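Local coordinates for protein activating signal cointegrator 1 complex subunit 2 (Homo sapiens, PDB 6YXQ) that binds polyubiquitin chains and recruits the helicase subunit ASCC3 and the dealkylase ALKBH3 to sites of DNA alkylation damage, at residues Glu352-Lys365 with Arg395-Trp407. Numbering follows the deposited sequence.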
ATOM      1  N   GLU B 352     -38.153   9.587  -1.884  1.00 69.27           N
ATOM      2  CA  GLU B 352     -38.717   8.359  -2.430  1.00 73.52           C
ATOM      3  C   GLU B 352     -37.662   7.270  -2.522  1.00 72.11           C
ATOM      4  O   GLU B 352     -37.961   6.094  -2.300  1.00 69.30           O
ATOM      5  CB  GLU B 352     -39.352   8.618  -3.798  1.00 76.06           C
ATOM      6  CG  GLU B 352     -40.653   9.430  -3.765  1.00 75.28           C
ATOM      7  CD  GLU B 352     -41.665   8.928  -2.745  1.00 82.81           C
ATOM      8  OE1 GLU B 352     -41.776   7.699  -2.542  1.00 85.07           O
ATOM      9  OE2 GLU B 352     -42.355   9.777  -2.140  1.00 80.35           O
ATOM     10  N   GLU B 353     -36.418   7.641  -2.834  1.00 67.45           N
ATOM     11  CA  GLU B 353     -35.359   6.643  -2.899  1.00 61.83           C
ATOM     12  C   GLU B 353     -35.115   6.028  -1.527  1.00 68.40           C
ATOM     13  O   GLU B 353     -34.986   4.803  -1.397  1.00 76.80           O
ATOM     14  CB  GLU B 353     -34.079   7.259  -3.456  1.00 49.16           C
ATOM     15  CG  GLU B 353     -32.921   6.280  -3.474  1.00 54.41           C
ATOM     16  CD  GLU B 353     -32.003   6.464  -4.660  1.00 80.79           C
ATOM     17  OE1 GLU B 353     -31.457   5.446  -5.142  1.00 81.44           O
ATOM     18  OE2 GLU B 353     -31.822   7.621  -5.100  1.00 96.57           O
ATOM     19  N   PHE B 354     -35.048   6.871  -0.493  1.00 60.58           N
ATOM     20  CA  PHE B 354     -34.944   6.375   0.880  1.00 63.40           C
ATOM     21  C   PHE B 354     -36.059   5.373   1.195  1.00 78.50           C
ATOM     22  O   PHE B 354     -35.808   4.245   1.664  1.00 78.81           O
ATOM     23  CB  PHE B 354     -34.993   7.574   1.832  1.00 61.10           C
ATOM     24  CG  PHE B 354     -34.817   7.230   3.283  1.00 68.32           C
ATOM     25  CD1 PHE B 354     -35.853   6.672   4.015  1.00 71.88           C
ATOM     26  CD2 PHE B 354     -33.625   7.503   3.927  1.00 74.60           C
ATOM     27  CE1 PHE B 354     -35.694   6.369   5.350  1.00 71.86           C
ATOM     28  CE2 PHE B 354     -33.458   7.202   5.265  1.00 78.98           C
ATOM     29  CZ  PHE B 354     -34.495   6.636   5.977  1.00 80.20           C
ATOM     30  N   LEU B 355     -37.306   5.786   0.946  1.00 73.70           N
ATOM     31  CA  LEU B 355     -38.452   4.940   1.258  1.00 65.46           C
ATOM     32  C   LEU B 355     -38.393   3.616   0.500  1.00 70.73           C
ATOM     33  O   LEU B 355     -38.674   2.553   1.066  1.00 68.31           O
ATOM     34  CB  LEU B 355     -39.744   5.690   0.941  1.00 66.40           C
ATOM     35  CG  LEU B 355     -39.963   7.013   1.685  1.00 67.88           C
ATOM     36  CD1 LEU B 355     -41.199   7.731   1.162  1.00 67.10           C
ATOM     37  CD2 LEU B 355     -40.066   6.790   3.187  1.00 59.94           C
ATOM     38  N   GLN B 356     -38.029   3.660  -0.782  1.00 69.04           N
ATOM     39  CA  GLN B 356     -37.924   2.440  -1.574  1.00 59.53           C
ATOM     40  C   GLN B 356     -36.870   1.503  -0.997  1.00 68.39           C
ATOM     41  O   GLN B 356     -37.102   0.293  -0.853  1.00 63.97           O
ATOM     42  CB  GLN B 356     -37.592   2.801  -3.020  1.00 52.01           C
ATOM     43  CG  GLN B 356     -37.472   1.620  -3.959  1.00 72.04           C
ATOM     44  CD  GLN B 356     -37.765   1.996  -5.398  1.00 89.14           C
ATOM     45  OE1 GLN B 356     -38.716   2.727  -5.683  1.00 91.62           O
ATOM     46  NE2 GLN B 356     -36.939   1.506  -6.313  1.00 99.86           N
ATOM     47  N   ILE B 357     -35.695   2.051  -0.672  1.00 63.86           N
ATOM     48  CA  ILE B 357     -34.624   1.231  -0.117  1.00 67.62           C
ATOM     49  C   ILE B 357     -35.116   0.478   1.106  1.00 70.97           C
ATOM     50  O   ILE B 357     -34.849  -0.721   1.260  1.00 78.19           O
ATOM     51  CB  ILE B 357     -33.392   2.093   0.217  1.00 64.91           C
ATOM     52  CG1 ILE B 357     -32.681   2.544  -1.054  1.00 58.79           C
ATOM     53  CG2 ILE B 357     -32.419   1.319   1.087  1.00 64.27           C
ATOM     54  CD1 ILE B 357     -31.522   3.471  -0.787  1.00 55.90           C
ATOM     55  N   PHE B 358     -35.859   1.154   1.990  1.00 59.75           N
ATOM     56  CA  PHE B 358     -36.266   0.447   3.208  1.00 57.03           C
ATOM     57  C   PHE B 358     -37.439  -0.506   2.973  1.00 66.75           C
ATOM     58  O   PHE B 358     -37.491  -1.594   3.575  1.00 62.42           O
ATOM     59  CB  PHE B 358     -36.567   1.449   4.319  1.00 55.71           C
ATOM     60  CG  PHE B 358     -35.326   1.929   5.020  1.00 60.22           C
ATOM     61  CD1 PHE B 358     -34.761   1.184   6.039  1.00 58.78           C
ATOM     62  CD2 PHE B 358     -34.691   3.096   4.622  1.00 57.12           C
ATOM     63  CE1 PHE B 358     -33.607   1.614   6.669  1.00 68.62           C
ATOM     64  CE2 PHE B 358     -33.540   3.524   5.247  1.00 46.17           C
ATOM     65  CZ  PHE B 358     -32.998   2.785   6.271  1.00 53.83           C
ATOM     66  N   SER B 359     -38.363  -0.136   2.085  1.00 69.57           N
ATOM     67  CA  SER B 359     -39.434  -1.049   1.712  1.00 56.49           C
ATOM     68  C   SER B 359     -38.886  -2.355   1.154  1.00 62.28           C
ATOM     69  O   SER B 359     -39.509  -3.411   1.318  1.00 71.87           O
ATOM     70  CB  SER B 359     -40.346  -0.379   0.689  1.00 62.99           C
ATOM     71  OG  SER B 359     -39.683  -0.247  -0.560  1.00 67.49           O
ATOM     72  N   SER B 360     -37.731  -2.307   0.489  1.00 66.84           N
ATOM     73  CA  SER B 360     -37.199  -3.521  -0.116  1.00 63.28           C
ATOM     74  C   SER B 360     -36.539  -4.451   0.892  1.00 67.36           C
ATOM     75  O   SER B 360     -36.211  -5.590   0.536  1.00 66.79           O
ATOM     76  CB  SER B 360     -36.205  -3.179  -1.233  1.00 70.67           C
ATOM     77  OG  SER B 360     -35.219  -2.248  -0.815  1.00 75.73           O
ATOM     78  N   LEU B 361     -36.348  -4.014   2.141  1.00 71.69           N
ATOM     79  CA  LEU B 361     -35.713  -4.869   3.136  1.00 63.08           C
ATOM     80  C   LEU B 361     -36.492  -4.923   4.446  1.00 66.63           C
ATOM     81  O   LEU B 361     -35.935  -5.334   5.468  1.00 66.59           O
ATOM     82  CB  LEU B 361     -34.271  -4.425   3.394  1.00 45.90           C
ATOM     83  CG  LEU B 361     -33.949  -2.935   3.486  1.00 58.06           C
ATOM     84  CD1 LEU B 361     -34.492  -2.310   4.773  1.00 70.94           C
ATOM     85  CD2 LEU B 361     -32.444  -2.748   3.402  1.00 62.64           C
ATOM     86  N   LEU B 362     -37.758  -4.496   4.442  1.00 79.35           N
ATOM     87  CA  LEU B 362     -38.664  -4.751   5.566  1.00 73.04           C
ATOM     88  C   LEU B 362     -38.557  -6.164   6.138  1.00 64.89           C
ATOM     89  O   LEU B 362     -38.639  -6.346   7.354  1.00 68.08           O
ATOM     90  CB  LEU B 362     -40.119  -4.524   5.151  1.00 71.03           C
ATOM     91  CG  LEU B 362     -40.534  -3.130   4.705  1.00 59.68           C
ATOM     92  CD1 LEU B 362     -41.973  -3.151   4.220  1.00 57.41           C
ATOM     93  CD2 LEU B 362     -40.347  -2.148   5.839  1.00 60.45           C
ATOM     94  N   GLN B 363     -38.400  -7.173   5.277  1.00 69.66           N
ATOM     95  CA  GLN B 363     -38.412  -8.559   5.732  1.00 91.92           C
ATOM     96  C   GLN B 363     -37.094  -9.008   6.357  1.00 89.91           C
ATOM     97  O   GLN B 363     -37.055 -10.082   6.970  1.00 90.30           O
ATOM     98  CB  GLN B 363     -38.767  -9.495   4.571  1.00106.54           C
ATOM     99  CG  GLN B 363     -40.263  -9.744   4.402  1.00118.68           C
ATOM    100  CD  GLN B 363     -40.936 -10.196   5.691  1.00121.53           C
ATOM    101  OE1 GLN B 363     -41.742  -9.468   6.268  1.00123.67           O
ATOM    102  NE2 GLN B 363     -40.610 -11.404   6.144  1.00117.28           N
ATOM    103  N   GLU B 364     -36.026  -8.219   6.234  1.00 67.86           N
ATOM    104  CA  GLU B 364     -34.703  -8.611   6.727  1.00 55.60           C
ATOM    105  C   GLU B 364     -34.547  -8.217   8.196  1.00 68.01           C
ATOM    106  O   GLU B 364     -33.764  -7.336   8.561  1.00 61.78           O
ATOM    107  CB  GLU B 364     -33.617  -7.981   5.867  1.00 58.14           C
ATOM    108  CG  GLU B 364     -33.949  -7.912   4.393  1.00 70.60           C
ATOM    109  CD  GLU B 364     -34.067  -9.276   3.753  1.00 76.63           C
ATOM    110  OE1 GLU B 364     -33.567 -10.256   4.337  1.00 76.03           O
ATOM    111  OE2 GLU B 364     -34.667  -9.370   2.664  1.00 92.27           O
ATOM    112  N   LYS B 365     -35.284  -8.935   9.052  1.00 67.62           N
ATOM    113  CA  LYS B 365     -35.492  -8.471  10.424  1.00 70.06           C
ATOM    114  C   LYS B 365     -34.199  -8.468  11.235  1.00 70.71           C
ATOM    115  O   LYS B 365     -33.965  -7.548  12.027  1.00 72.89           O
ATOM    116  CB  LYS B 365     -36.558  -9.323  11.109  1.00 60.68           C
ATOM    117  CG  LYS B 365     -37.943  -9.224  10.480  1.00 70.62           C
ATOM    118  CD  LYS B 365     -38.870 -10.325  11.002  1.00 93.82           C
ATOM    119  CE  LYS B 365     -39.278 -10.086  12.459  1.00 97.95           C
ATOM    120  NZ  LYS B 365     -40.207 -11.133  12.969  1.00 99.88           N
ATOM    121  N   ARG B 395     -46.514   7.592   5.027  1.00 69.51           N
ATOM    122  CA  ARG B 395     -45.408   7.278   4.145  1.00 55.64           C
ATOM    123  C   ARG B 395     -44.272   6.538   4.839  1.00 67.00           C
ATOM    124  O   ARG B 395     -43.488   5.874   4.158  1.00 69.93           O
ATOM    125  CB  ARG B 395     -44.882   8.566   3.513  1.00 68.23           C
ATOM    126  CG  ARG B 395     -45.971   9.427   2.901  1.00 76.40           C
ATOM    127  CD  ARG B 395     -46.631   8.738   1.717  1.00 83.72           C
ATOM    128  NE  ARG B 395     -45.663   8.064   0.856  1.00 83.47           N
ATOM    129  CZ  ARG B 395     -44.846   8.685   0.012  1.00 81.02           C
ATOM    130  NH1 ARG B 395     -44.872  10.006  -0.093  1.00 78.74           N
ATOM    131  NH2 ARG B 395     -44.002   7.983  -0.730  1.00 80.90           N
ATOM    132  N   THR B 396     -44.153   6.631   6.168  1.00 69.55           N
ATOM    133  CA  THR B 396     -43.049   5.975   6.862  1.00 69.36           C
ATOM    134  C   THR B 396     -43.472   4.988   7.940  1.00 64.69           C
ATOM    135  O   THR B 396     -42.639   4.168   8.347  1.00 70.31           O
ATOM    136  CB  THR B 396     -42.098   7.014   7.488  1.00 73.30           C
ATOM    137  OG1 THR B 396     -42.712   7.630   8.630  1.00 76.76           O
ATOM    138  CG2 THR B 396     -41.719   8.083   6.468  1.00 60.61           C
ATOM    139  N   ALA B 397     -44.733   5.011   8.384  1.00 65.91           N
ATOM    140  CA  ALA B 397     -45.162   4.225   9.540  1.00 69.91           C
ATOM    141  C   ALA B 397     -44.734   2.765   9.430  1.00 71.92           C
ATOM    142  O   ALA B 397     -44.104   2.220  10.348  1.00 77.92           O
ATOM    143  CB  ALA B 397     -46.682   4.329   9.699  1.00 70.12           C
ATOM    144  N   TYR B 398     -45.053   2.122   8.301  1.00 56.99           N
ATOM    145  CA  TYR B 398     -44.741   0.703   8.143  1.00 67.71           C
ATOM    146  C   TYR B 398     -43.266   0.424   8.395  1.00 71.67           C
ATOM    147  O   TYR B 398     -42.926  -0.537   9.099  1.00 82.11           O
ATOM    148  CB  TYR B 398     -45.166   0.212   6.755  1.00 71.76           C
ATOM    149  CG  TYR B 398     -44.392   0.784   5.582  1.00 62.59           C
ATOM    150  CD1 TYR B 398     -44.601   2.084   5.155  1.00 67.75           C
ATOM    151  CD2 TYR B 398     -43.475   0.007   4.886  1.00 64.73           C
ATOM    152  CE1 TYR B 398     -43.904   2.604   4.085  1.00 68.85           C
ATOM    153  CE2 TYR B 398     -42.772   0.516   3.811  1.00 59.54           C
ATOM    154  CZ  TYR B 398     -42.992   1.817   3.412  1.00 65.02           C
ATOM    155  OH  TYR B 398     -42.304   2.335   2.334  1.00 61.60           O
ATOM    156  N   ILE B 399     -42.379   1.281   7.878  1.00 67.44           N
ATOM    157  CA  ILE B 399     -40.944   1.087   8.086  1.00 63.33           C
ATOM    158  C   ILE B 399     -40.633   0.993   9.575  1.00 62.14           C
ATOM    159  O   ILE B 399     -39.965   0.057  10.036  1.00 67.78           O
ATOM    160  CB  ILE B 399     -40.142   2.213   7.412  1.00 58.36           C
ATOM    161  CG1 ILE B 399     -40.243   2.105   5.888  1.00 58.66           C
ATOM    162  CG2 ILE B 399     -38.693   2.150   7.848  1.00 61.60           C
ATOM    163  CD1 ILE B 399     -39.888   3.372   5.144  1.00 41.28           C
ATOM    164  N   LEU B 400     -41.162   1.933  10.358  1.00 57.98           N
ATOM    165  CA  LEU B 400     -40.921   1.890  11.796  1.00 63.97           C
ATOM    166  C   LEU B 400     -41.523   0.634  12.407  1.00 81.39           C
ATOM    167  O   LEU B 400     -40.885  -0.017  13.248  1.00 86.32           O
ATOM    168  CB  LEU B 400     -41.477   3.144  12.468  1.00 52.07           C
ATOM    169  CG  LEU B 400     -40.705   4.430  12.162  1.00 53.79           C
ATOM    170  CD1 LEU B 400     -41.517   5.651  12.552  1.00 57.05           C
ATOM    171  CD2 LEU B 400     -39.363   4.425  12.875  1.00 54.02           C
ATOM    172  N   GLN B 401     -42.730   0.244  11.963  1.00 73.25           N
ATOM    173  CA  GLN B 401     -43.322  -0.956  12.541  1.00 74.59           C
ATOM    174  C   GLN B 401     -42.562  -2.196  12.108  1.00 87.01           C
ATOM    175  O   GLN B 401     -42.612  -3.219  12.804  1.00 96.25           O
ATOM    176  CB  GLN B 401     -44.810  -1.080  12.197  1.00 59.43           C
ATOM    177  CG  GLN B 401     -45.482  -2.222  12.989  1.00107.12           C
ATOM    178  CD  GLN B 401     -46.872  -1.884  13.519  1.00126.17           C
ATOM    179  OE1 GLN B 401     -47.878  -2.168  12.870  1.00139.21           O
ATOM    180  NE2 GLN B 401     -46.932  -1.307  14.721  1.00129.97           N
ATOM    181  N   ALA B 402     -41.820  -2.112  11.000  1.00 68.61           N
ATOM    182  CA  ALA B 402     -40.856  -3.161  10.707  1.00 64.66           C
ATOM    183  C   ALA B 402     -39.776  -3.183  11.779  1.00 61.49           C
ATOM    184  O   ALA B 402     -39.585  -4.193  12.472  1.00 73.42           O
ATOM    185  CB  ALA B 402     -40.252  -2.953   9.320  1.00 59.24           C
ATOM    186  N   VAL B 403     -39.103  -2.043  11.969  1.00 51.00           N
ATOM    187  CA  VAL B 403     -38.027  -1.939  12.953  1.00 62.00           C
ATOM    188  C   VAL B 403     -38.481  -2.508  14.289  1.00 66.40           C
ATOM    189  O   VAL B 403     -37.855  -3.418  14.847  1.00 61.93           O
ATOM    190  CB  VAL B 403     -37.572  -0.478  13.098  1.00 58.78           C
ATOM    191  CG1 VAL B 403     -36.609  -0.335  14.268  1.00 51.08           C
ATOM    192  CG2 VAL B 403     -36.937   0.008  11.808  1.00 48.91           C
ATOM    193  N   GLU B 404     -39.603  -1.990  14.797  1.00 67.06           N
ATOM    194  CA  GLU B 404     -40.167  -2.474  16.050  1.00 59.26           C
ATOM    195  C   GLU B 404     -40.233  -3.990  16.072  1.00 55.65           C
ATOM    196  O   GLU B 404     -39.620  -4.640  16.926  1.00 80.15           O
ATOM    197  CB  GLU B 404     -41.557  -1.884  16.260  1.00 75.19           C
ATOM    198  CG  GLU B 404     -42.227  -2.360  17.535  1.00 81.81           C
ATOM    199  CD  GLU B 404     -43.237  -1.361  18.055  1.00 89.78           C
ATOM    200  OE1 GLU B 404     -44.447  -1.540  17.781  1.00 83.53           O
ATOM    201  OE2 GLU B 404     -42.818  -0.394  18.728  1.00 88.49           O
ATOM    202  N   SER B 405     -40.941  -4.578  15.108  1.00 63.70           N
ATOM    203  CA  SER B 405     -41.124  -6.023  15.159  1.00 65.57           C
ATOM    204  C   SER B 405     -39.793  -6.748  15.014  1.00 67.55           C
ATOM    205  O   SER B 405     -39.601  -7.805  15.625  1.00 89.43           O
ATOM    206  CB  SER B 405     -42.115  -6.473  14.090  1.00 57.28           C
ATOM    207  OG  SER B 405     -41.433  -6.991  12.972  1.00 73.33           O
ATOM    208  N   ALA B 406     -38.848  -6.163  14.273  1.00 63.65           N
ATOM    209  CA  ALA B 406     -37.520  -6.755  14.158  1.00 67.62           C
ATOM    210  C   ALA B 406     -36.879  -6.924  15.527  1.00 84.45           C
ATOM    211  O   ALA B 406     -36.262  -7.955  15.819  1.00 91.24           O
ATOM    212  CB  ALA B 406     -36.636  -5.897  13.259  1.00 49.76           C
ATOM    213  N   TRP B 407     -37.019  -5.917  16.388  1.00 85.96           N
ATOM    214  CA  TRP B 407     -36.531  -6.064  17.752  1.00 70.97           C
ATOM    215  C   TRP B 407     -37.390  -7.055  18.527  1.00 71.41           C
ATOM    216  O   TRP B 407     -36.864  -7.929  19.229  1.00 91.29           O
ATOM    217  CB  TRP B 407     -36.509  -4.702  18.442  1.00 63.86           C
ATOM    218  CG  TRP B 407     -35.394  -3.800  17.984  1.00 67.35           C
ATOM    219  CD1 TRP B 407     -35.384  -2.993  16.880  1.00 70.72           C
ATOM    220  CD2 TRP B 407     -34.132  -3.609  18.629  1.00 75.37           C
ATOM    221  NE1 TRP B 407     -34.188  -2.315  16.798  1.00 66.88           N
ATOM    222  CE2 TRP B 407     -33.405  -2.677  17.862  1.00 78.80           C
ATOM    223  CE3 TRP B 407     -33.545  -4.136  19.783  1.00 77.37           C
ATOM    224  CZ2 TRP B 407     -32.124  -2.264  18.213  1.00 85.99           C
ATOM    225  CZ3 TRP B 407     -32.275  -3.725  20.129  1.00 73.14           C
ATOM    226  CH2 TRP B 407     -31.578  -2.800  19.348  1.00 83.81           C
TER
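E352 and R395 form a salt bridge, their carboxylate and guanidinium planes only 1° apart. R395 NH2 donates to E352 OE2 at 2.8 Å, nearly straight at 161°, and NH1 reaches the same oxygen at 3.3 Å; both use its syn lone pair, while the bond from NH2 to OE1 is weak. Bends at chi2 and chi3 fold the arginine back toward the carboxylate, and L355 CD1 lies over one guanidinium face, 3.4 Å from NH2. The other L355 methyl, CD2, meets I399 CD1 at 3.9 Å, the latter also touching F358 CB. The contact joins helix 348-359 to the C-terminal helix 394-408 of the modelled chain, part of the N-terminal, largely helical region of ASCC2; the axes of helices 352-359 and 395-407 cross at 36°. Helices 365-374 and 377-387 line this packing, through Y371 and V377 against F358 and I381 against T396. In the type I turn from L361 to E364, L362 CD1 abuts the Y398 ring edge in plane, 3.6 Å from CD2 of the tyrosine, while L362 CD2 rests mainly on A402 CB at 3.6 Å. A406 CB sits 3.4 Å from K365 O, and K365 CE comes within 3.8 Å of S405 OG.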